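Local coordinates for VP5 (Halorubrum pleomorphic virus 6, PDB 6QGL), which is a viral envelope protein that probably drives fusion of the virion envelope with the membrane of its archaeal host, at residues Y147-G152 against N216-D222; R155-L159 against H188-D193. The contacts are given in a common frame with arbitrary orientation. Residues are numbered along the deposited sequence.

Interaction 1: Y147-G152 against N216-D222; sequences YITDFG and NTYNTVD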
ATOM      1  N   TYR A 147       5.339  -7.328 -25.807  1.00 56.98           N
ATOM      2  CA  TYR A 147       5.939  -6.440 -24.822  1.00 56.57           C
ATOM      3  C   TYR A 147       4.978  -6.102 -23.673  1.00 59.70           C
ATOM      4  O   TYR A 147       5.405  -6.083 -22.516  1.00 59.73           O
ATOM      5  CB  TYR A 147       6.486  -5.147 -25.470  1.00 57.65           C
ATOM      6  CG  TYR A 147       7.208  -4.270 -24.469  1.00 59.61           C
ATOM      7  CD1 TYR A 147       8.537  -4.512 -24.133  1.00 62.65           C
ATOM      8  CD2 TYR A 147       6.535  -3.261 -23.782  1.00 59.59           C
ATOM      9  CE1 TYR A 147       9.187  -3.754 -23.160  1.00 63.72           C
ATOM     10  CE2 TYR A 147       7.172  -2.502 -22.804  1.00 60.78           C
ATOM     11  CZ  TYR A 147       8.502  -2.745 -22.504  1.00 68.73           C
ATOM     12  OH  TYR A 147       9.146  -1.988 -21.560  1.00 70.17           O
ATOM     13  N   ILE A 148       3.705  -5.796 -24.000  1.00 55.16           N
ATOM     14  CA  ILE A 148       2.685  -5.347 -23.048  1.00 53.99           C
ATOM     15  C   ILE A 148       1.744  -6.477 -22.551  1.00 57.62           C
ATOM     16  O   ILE A 148       1.238  -6.385 -21.430  1.00 56.76           O
ATOM     17  CB  ILE A 148       1.911  -4.133 -23.656  1.00 56.70           C
ATOM     18  CG1 ILE A 148       1.126  -3.336 -22.583  1.00 56.47           C
ATOM     19  CG2 ILE A 148       1.017  -4.518 -24.847  1.00 57.54           C
ATOM     20  CD1 ILE A 148       1.983  -2.628 -21.522  1.00 61.84           C
ATOM     21  N   THR A 149       1.495  -7.512 -23.368  1.00 54.56           N
ATOM     22  CA  THR A 149       0.643  -8.630 -22.959  1.00 54.15           C
ATOM     23  C   THR A 149       1.418  -9.934 -23.096  1.00 59.78           C
ATOM     24  O   THR A 149       1.425 -10.543 -24.169  1.00 60.33           O
ATOM     25  CB  THR A 149      -0.711  -8.644 -23.698  1.00 58.05           C
ATOM     26  OG1 THR A 149      -0.493  -8.743 -25.104  1.00 57.69           O
ATOM     27  CG2 THR A 149      -1.595  -7.450 -23.367  1.00 54.49           C
ATOM     28  N   ASP A 150       2.111 -10.336 -22.019  1.00 57.06           N
ATOM     29  CA  ASP A 150       2.870 -11.588 -21.980  1.00 58.30           C
ATOM     30  C   ASP A 150       2.330 -12.458 -20.854  1.00 62.42           C
ATOM     31  O   ASP A 150       2.526 -12.149 -19.676  1.00 61.91           O
ATOM     32  CB  ASP A 150       4.388 -11.348 -21.836  1.00 60.91           C
ATOM     33  CG  ASP A 150       5.251 -12.605 -21.833  1.00 72.02           C
ATOM     34  OD1 ASP A 150       4.694 -13.720 -21.990  1.00 73.10           O
ATOM     35  OD2 ASP A 150       6.481 -12.476 -21.678  1.00 78.46           O
ATOM     36  N   PHE A 151       1.639 -13.538 -21.229  1.00 59.58           N
ATOM     37  CA  PHE A 151       1.034 -14.469 -20.280  1.00 59.82           C
ATOM     38  C   PHE A 151       1.783 -15.800 -20.256  1.00 66.36           C
ATOM     39  O   PHE A 151       1.345 -16.742 -19.602  1.00 67.22           O
ATOM     40  CB  PHE A 151      -0.485 -14.607 -20.544  1.00 60.88           C
ATOM     41  CG  PHE A 151      -1.205 -13.299 -20.271  1.00 60.71           C
ATOM     42  CD1 PHE A 151      -1.156 -12.253 -21.188  1.00 63.19           C
ATOM     43  CD2 PHE A 151      -1.819 -13.067 -19.045  1.00 62.14           C
ATOM     44  CE1 PHE A 151      -1.761 -11.024 -20.911  1.00 62.78           C
ATOM     45  CE2 PHE A 151      -2.423 -11.838 -18.769  1.00 63.60           C
ATOM     46  CZ  PHE A 151      -2.377 -10.821 -19.699  1.00 61.18           C
ATOM     47  N   GLY A 152       2.932 -15.842 -20.930  1.00 63.96           N
ATOM     48  CA  GLY A 152       3.783 -17.024 -20.981  1.00 65.96           C
ATOM     49  C   GLY A 152       4.227 -17.387 -22.380  1.00 71.41           C
ATOM     50  O   GLY A 152       5.411 -17.657 -22.602  1.00 72.92           O
ATOM     51  N   ASN A 216      -0.207 -18.110 -17.748  1.00 67.00           N
ATOM     52  CA  ASN A 216       0.157 -17.638 -16.418  1.00 66.19           C
ATOM     53  C   ASN A 216      -0.899 -16.597 -16.081  1.00 68.23           C
ATOM     54  O   ASN A 216      -1.205 -15.764 -16.938  1.00 66.51           O
ATOM     55  CB  ASN A 216       1.550 -16.991 -16.430  1.00 66.60           C
ATOM     56  CG  ASN A 216       2.670 -17.916 -16.829  1.00 91.45           C
ATOM     57  OD1 ASN A 216       2.532 -19.143 -16.844  1.00 90.48           O
ATOM     58  ND2 ASN A 216       3.817 -17.341 -17.160  1.00 81.69           N
ATOM     59  N   THR A 217      -1.489 -16.654 -14.871  1.00 65.01           N
ATOM     60  CA  THR A 217      -2.527 -15.691 -14.480  1.00 63.61           C
ATOM     61  C   THR A 217      -1.955 -14.283 -14.610  1.00 67.60           C
ATOM     62  O   THR A 217      -2.351 -13.572 -15.526  1.00 68.38           O
ATOM     63  CB  THR A 217      -3.129 -16.025 -13.126  1.00 71.15           C
ATOM     64  OG1 THR A 217      -2.095 -15.978 -12.156  1.00 73.33           O
ATOM     65  CG2 THR A 217      -3.805 -17.385 -13.105  1.00 69.03           C
ATOM     66  N   TYR A 218      -0.865 -13.999 -13.895  1.00 62.65           N
ATOM     67  CA  TYR A 218      -0.138 -12.723 -13.938  1.00 60.99           C
ATOM     68  C   TYR A 218       0.405 -12.324 -15.325  1.00 63.57           C
ATOM     69  O   TYR A 218       0.659 -13.192 -16.166  1.00 63.82           O
ATOM     70  CB  TYR A 218       1.031 -12.775 -12.947  1.00 62.72           C
ATOM     71  CG  TYR A 218       2.006 -13.901 -13.212  1.00 65.72           C
ATOM     72  CD1 TYR A 218       1.730 -15.203 -12.800  1.00 68.51           C
ATOM     73  CD2 TYR A 218       3.210 -13.667 -13.871  1.00 67.20           C
ATOM     74  CE1 TYR A 218       2.616 -16.246 -13.055  1.00 70.90           C
ATOM     75  CE2 TYR A 218       4.106 -14.701 -14.131  1.00 69.76           C
ATOM     76  CZ  TYR A 218       3.806 -15.989 -13.718  1.00 78.05           C
ATOM     77  OH  TYR A 218       4.692 -17.011 -13.963  1.00 80.80           O
ATOM     78  N   ASN A 219       0.600 -11.006 -15.530  1.00 58.50           N
ATOM     79  CA  ASN A 219       1.189 -10.422 -16.734  1.00 57.94           C
ATOM     80  C   ASN A 219       2.658 -10.087 -16.451  1.00 62.65           C
ATOM     81  O   ASN A 219       2.990  -9.696 -15.329  1.00 62.39           O
ATOM     82  CB  ASN A 219       0.433  -9.149 -17.140  1.00 55.85           C
ATOM     83  CG  ASN A 219       0.776  -8.592 -18.511  1.00 69.86           C
ATOM     84  OD1 ASN A 219       1.392  -9.246 -19.362  1.00 62.78           O
ATOM     85  ND2 ASN A 219       0.361  -7.361 -18.757  1.00 58.81           N
ATOM     86  N   THR A 220       3.532 -10.243 -17.464  1.00 59.78           N
ATOM     87  CA  THR A 220       4.959  -9.928 -17.352  1.00 60.41           C
ATOM     88  C   THR A 220       5.303  -8.824 -18.354  1.00 63.13           C
ATOM     89  O   THR A 220       5.227  -9.046 -19.561  1.00 62.65           O
ATOM     90  CB  THR A 220       5.836 -11.190 -17.488  1.00 70.61           C
ATOM     91  OG1 THR A 220       5.334 -12.221 -16.633  1.00 71.33           O
ATOM     92  CG2 THR A 220       7.299 -10.925 -17.149  1.00 70.47           C
ATOM     93  N   VAL A 221       5.628  -7.623 -17.850  1.00 59.17           N
ATOM     94  CA  VAL A 221       5.991  -6.463 -18.677  1.00 58.77           C
ATOM     95  C   VAL A 221       7.340  -5.941 -18.190  1.00 64.49           C
ATOM     96  O   VAL A 221       7.433  -5.452 -17.061  1.00 64.46           O
ATOM     97  CB  VAL A 221       4.907  -5.344 -18.685  1.00 61.08           C
ATOM     98  CG1 VAL A 221       5.339  -4.153 -19.547  1.00 60.84           C
ATOM     99  CG2 VAL A 221       3.552  -5.877 -19.139  1.00 59.86           C
ATOM    100  N   ASP A 222       8.383  -6.060 -19.038  1.00 62.51           N
ATOM    101  CA  ASP A 222       9.757  -5.632 -18.753  1.00 63.96           C
ATOM    102  C   ASP A 222      10.269  -6.220 -17.413  1.00 68.81           C
ATOM    103  O   ASP A 222      10.709  -5.487 -16.523  1.00 69.34           O
ATOM    104  CB  ASP A 222       9.872  -4.090 -18.828  1.00 65.80           C
ATOM    105  CG  ASP A 222      11.283  -3.533 -18.795  1.00 79.98           C
ATOM    106  OD1 ASP A 222      12.157  -4.076 -19.509  1.00 82.48           O
ATOM    107  OD2 ASP A 222      11.508  -2.539 -18.074  1.00 86.55           O
TER
HETATM  108  O   HOH W   1       7.920  -6.932 -21.661  1.00 58.11           O
HETATM  109  O   HOH W   2       3.136 -13.902 -17.564  1.00 48.44           O
HETATM  110  O   HOH W   3       7.293  -9.574 -21.346  1.00 62.65           O
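Tyr147 and Ile148 lie against strand 219-221. Water 1 links Tyr147 O (2.8 Å) to Asp222 N (2.8 Å), while Tyr147 CE2 (4.1 Å) and Ile148 CD1 (4.2 Å) both pack on Val221 CG1; helix 43-66 also touches these side chains. The amide of buried Asn219 then reads the turning backbone with both of its ends: ND2 donates to Ile148 O (3.0 Å) and OD1 accepts from Asp150 N (3.0 Å). Asp150 O takes Thr220 N at 3.1 Å, and water 2 joins Asp150 O to Tyr218 O and Thr220 OG1. Phe151 lays one ring face over Asn219 OD1, and its carbonyl O receives a weak bond from Asn216 N (2.8 Å). Gly152 has a positive phi, where a CB would jam against Phe151 O; its N donates to Asp150 OD1 (3.0 Å), an Asx turn. Segment 147-152 is thus held beside the first strand of the two-stranded antiparallel sheet 219-221/224-226 by a bridging asparagine side chain and isolated backbone bonds.

Interaction 2: R155-L159 against H188-D193; sequences RFGNL and HNTGWD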
ATOM      1  N   ARG A 155       2.835 -15.242 -28.591  1.00 62.70           N
ATOM      2  CA  ARG A 155       2.922 -15.435 -30.041  1.00 62.58           C
ATOM      3  C   ARG A 155       1.609 -14.956 -30.671  1.00 64.83           C
ATOM      4  O   ARG A 155       0.585 -15.627 -30.543  1.00 64.70           O
ATOM      5  CB  ARG A 155       3.217 -16.910 -30.363  1.00 63.75           C
ATOM      6  CG  ARG A 155       4.625 -17.339 -29.973  1.00 72.30           C
ATOM      7  CD  ARG A 155       4.988 -18.677 -30.582  1.00 84.70           C
ATOM      8  NE  ARG A 155       4.555 -19.802 -29.753  1.00 92.91           N
ATOM      9  CZ  ARG A 155       4.607 -21.076 -30.128  1.00108.02           C
ATOM     10  NH1 ARG A 155       5.050 -21.402 -31.337  1.00 96.55           N
ATOM     11  NH2 ARG A 155       4.201 -22.033 -29.306  1.00 94.17           N
ATOM     12  N   PHE A 156       1.625 -13.764 -31.296  1.00 59.90           N
ATOM     13  CA  PHE A 156       0.416 -13.141 -31.853  1.00 58.90           C
ATOM     14  C   PHE A 156       0.311 -13.201 -33.386  1.00 63.34           C
ATOM     15  O   PHE A 156      -0.382 -12.380 -33.996  1.00 62.48           O
ATOM     16  CB  PHE A 156       0.290 -11.695 -31.340  1.00 59.01           C
ATOM     17  CG  PHE A 156       0.209 -11.596 -29.835  1.00 59.47           C
ATOM     18  CD1 PHE A 156       1.346 -11.353 -29.076  1.00 62.13           C
ATOM     19  CD2 PHE A 156      -1.000 -11.780 -29.175  1.00 60.95           C
ATOM     20  CE1 PHE A 156       1.273 -11.277 -27.685  1.00 62.23           C
ATOM     21  CE2 PHE A 156      -1.070 -11.709 -27.782  1.00 62.83           C
ATOM     22  CZ  PHE A 156       0.066 -11.457 -27.047  1.00 60.61           C
ATOM     23  N   GLY A 157       0.940 -14.219 -33.964  1.00 61.26           N
ATOM     24  CA  GLY A 157       1.011 -14.466 -35.398  1.00 62.42           C
ATOM     25  C   GLY A 157      -0.300 -14.640 -36.137  1.00 67.19           C
ATOM     26  O   GLY A 157      -0.365 -14.298 -37.313  1.00 67.21           O
ATOM     27  N   ASN A 158      -1.338 -15.184 -35.473  1.00 64.49           N
ATOM     28  CA  ASN A 158      -2.661 -15.428 -36.065  1.00 65.37           C
ATOM     29  C   ASN A 158      -3.734 -14.395 -35.626  1.00 68.59           C
ATOM     30  O   ASN A 158      -4.904 -14.516 -36.001  1.00 69.24           O
ATOM     31  CB  ASN A 158      -3.110 -16.877 -35.794  1.00 66.83           C
ATOM     32  CG  ASN A 158      -4.323 -17.348 -36.566  1.00 85.61           C
ATOM     33  OD1 ASN A 158      -4.394 -17.256 -37.795  1.00 77.81           O
ATOM     34  ND2 ASN A 158      -5.307 -17.871 -35.856  1.00 78.84           N
ATOM     35  N   LEU A 159      -3.328 -13.357 -34.876  1.00 63.53           N
ATOM     36  CA  LEU A 159      -4.247 -12.315 -34.412  1.00 62.38           C
ATOM     37  C   LEU A 159      -4.428 -11.213 -35.461  1.00 67.54           C
ATOM     38  O   LEU A 159      -3.447 -10.599 -35.873  1.00 66.77           O
ATOM     39  CB  LEU A 159      -3.763 -11.729 -33.069  1.00 60.59           C
ATOM     40  CG  LEU A 159      -4.652 -10.675 -32.411  1.00 63.68           C
ATOM     41  CD1 LEU A 159      -5.896 -11.300 -31.804  1.00 64.02           C
ATOM     42  CD2 LEU A 159      -3.889  -9.928 -31.362  1.00 64.17           C
ATOM     43  N   HIS A 188      -7.764 -13.119 -22.027  1.00 53.59           N
ATOM     44  CA  HIS A 188      -6.657 -12.913 -22.959  1.00 53.75           C
ATOM     45  C   HIS A 188      -6.471 -14.154 -23.820  1.00 60.11           C
ATOM     46  O   HIS A 188      -6.278 -15.246 -23.290  1.00 60.39           O
ATOM     47  CB  HIS A 188      -5.355 -12.572 -22.209  1.00 53.74           C
ATOM     48  CG  HIS A 188      -4.164 -12.394 -23.102  1.00 57.33           C
ATOM     49  ND1 HIS A 188      -3.903 -11.188 -23.721  1.00 58.44           N
ATOM     50  CD2 HIS A 188      -3.204 -13.281 -23.452  1.00 59.96           C
ATOM     51  CE1 HIS A 188      -2.801 -11.379 -24.428  1.00 58.36           C
ATOM     52  NE2 HIS A 188      -2.341 -12.621 -24.293  1.00 59.65           N
ATOM     53  N   ASN A 189      -6.526 -13.972 -25.148  1.00 58.20           N
ATOM     54  CA  ASN A 189      -6.312 -15.027 -26.139  1.00 60.13           C
ATOM     55  C   ASN A 189      -5.319 -14.521 -27.184  1.00 64.28           C
ATOM     56  O   ASN A 189      -5.553 -13.471 -27.789  1.00 63.28           O
ATOM     57  CB  ASN A 189      -7.629 -15.467 -26.796  1.00 64.02           C
ATOM     58  CG  ASN A 189      -7.494 -16.700 -27.663  1.00 93.87           C
ATOM     59  OD1 ASN A 189      -6.693 -17.602 -27.391  1.00 92.54           O
ATOM     60  ND2 ASN A 189      -8.279 -16.775 -28.725  1.00 88.07           N
ATOM     61  N   THR A 190      -4.223 -15.272 -27.401  1.00 61.60           N
ATOM     62  CA  THR A 190      -3.160 -14.925 -28.356  1.00 61.54           C
ATOM     63  C   THR A 190      -3.625 -14.972 -29.826  1.00 66.83           C
ATOM     64  O   THR A 190      -2.988 -14.352 -30.681  1.00 66.52           O
ATOM     65  CB  THR A 190      -1.900 -15.763 -28.120  1.00 68.83           C
ATOM     66  OG1 THR A 190      -2.216 -17.146 -28.273  1.00 70.86           O
ATOM     67  CG2 THR A 190      -1.265 -15.501 -26.754  1.00 65.10           C
ATOM     68  N   GLY A 191      -4.724 -15.680 -30.101  1.00 64.44           N
ATOM     69  CA  GLY A 191      -5.316 -15.729 -31.433  1.00 65.25           C
ATOM     70  C   GLY A 191      -5.314 -17.046 -32.184  1.00 71.25           C
ATOM     71  O   GLY A 191      -5.971 -17.144 -33.225  1.00 71.86           O
ATOM     72  N   TRP A 192      -4.568 -18.056 -31.699  1.00 68.97           N
ATOM     73  CA  TRP A 192      -4.494 -19.374 -32.344  1.00 71.52           C
ATOM     74  C   TRP A 192      -5.770 -20.176 -32.090  1.00 78.61           C
ATOM     75  O   TRP A 192      -6.509 -19.873 -31.152  1.00 77.48           O
ATOM     76  CB  TRP A 192      -3.270 -20.163 -31.847  1.00 70.76           C
ATOM     77  CG  TRP A 192      -1.983 -19.401 -31.926  1.00 70.50           C
ATOM     78  CD1 TRP A 192      -1.375 -18.720 -30.917  1.00 71.77           C
ATOM     79  CD2 TRP A 192      -1.172 -19.203 -33.091  1.00 71.03           C
ATOM     80  NE1 TRP A 192      -0.220 -18.131 -31.371  1.00 70.85           N
ATOM     81  CE2 TRP A 192      -0.073 -18.403 -32.704  1.00 73.57           C
ATOM     82  CE3 TRP A 192      -1.253 -19.639 -34.424  1.00 73.99           C
ATOM     83  CZ2 TRP A 192       0.932 -18.025 -33.600  1.00 73.20           C
ATOM     84  CZ3 TRP A 192      -0.262 -19.254 -35.314  1.00 75.64           C
ATOM     85  CH2 TRP A 192       0.814 -18.459 -34.901  1.00 74.89           C
ATOM     86  N   ASP A 193      -6.034 -21.191 -32.921  1.00 78.91           N
ATOM     87  CA  ASP A 193      -7.201 -22.044 -32.744  1.00 81.09           C
ATOM     88  C   ASP A 193      -6.909 -23.112 -31.711  1.00 86.66           C
ATOM     89  O   ASP A 193      -5.751 -23.510 -31.539  1.00 86.71           O
ATOM     90  CB  ASP A 193      -7.617 -22.704 -34.076  1.00 85.86           C
ATOM     91  CG  ASP A 193      -8.150 -21.750 -35.136  1.00 98.75           C
ATOM     92  OD1 ASP A 193      -8.732 -20.705 -34.762  1.00 98.10           O
ATOM     93  OD2 ASP A 193      -7.999 -22.056 -36.341  1.00107.25           O
TER
HETATM   94  O   HOH W   4      -7.683 -14.995 -34.011  1.00 66.18           O
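Two hydrogen bonds of 2.8 Å hold the loop 155-159 to the end of strand 180-189 and the turn beyond it: Trp192 NE1 donates to Arg155 O, and Asn158 ND2 donates to Gly191 O. In each, a side chain of one segment satisfies a backbone carbonyl of the other. Water 4 also donates to Gly191 O (2.9 Å) and reaches Asn158 O only weakly. Phe156 to Leu159 forms a type I beta turn, closed by Leu159 N to Phe156 O at 3.2 Å; within it the CA-to-CB bond of Asn158 points toward the facing segment. Asn158 CB sits 4.0 Å from the centroid of the Trp192 six-membered ring, over its face, as a CH-pi contact. Gly191 has positive phi, and a CB there would crowd Leu159 N, so the two backbones can come within 4.7 Å between the CA atoms of Leu159 and Gly191. Deeper in, Phe156 CE2 packs on Thr190 CG2 (3.9 Å), and Leu159 CB lies 3.6 Å from Thr190 O. The rings of Phe156 and His188 meet rim to rim, centroids 5.8 Å apart and planes at 82°; His188 ND1 itself bonds Asn166. With no backbone-to-backbone hydrogen bond across it, this surface contact joins the loop to the strand end and what follows through side-chain donors, a close-fitting glycine and aromatic packing.

The two contacts have centres 14 Å apart and lie on the same side of the molecule's centre, both in the N-terminal part of the envelope protein. Along the chain the order is 147-152, 155-159, 188-193, 216-222, so interaction 2 is enclosed by the segments of interaction 1. Between the outer segments runs the four-stranded antiparallel sheet 166-174, 180-189, 201-204, 209-213, whose second strand leads into interaction 2. The contacts touch: Phe151 CD1 lies 3.2 Å from His188 CD2, their rings stacked, and Thr149 O lies 3.3 Å from Phe156 CZ. Interaction 1 faces helices 43-66 and 97-140, whereas interaction 2 is more peripheral, so together they connect the sheet and its outer loops to the helical body.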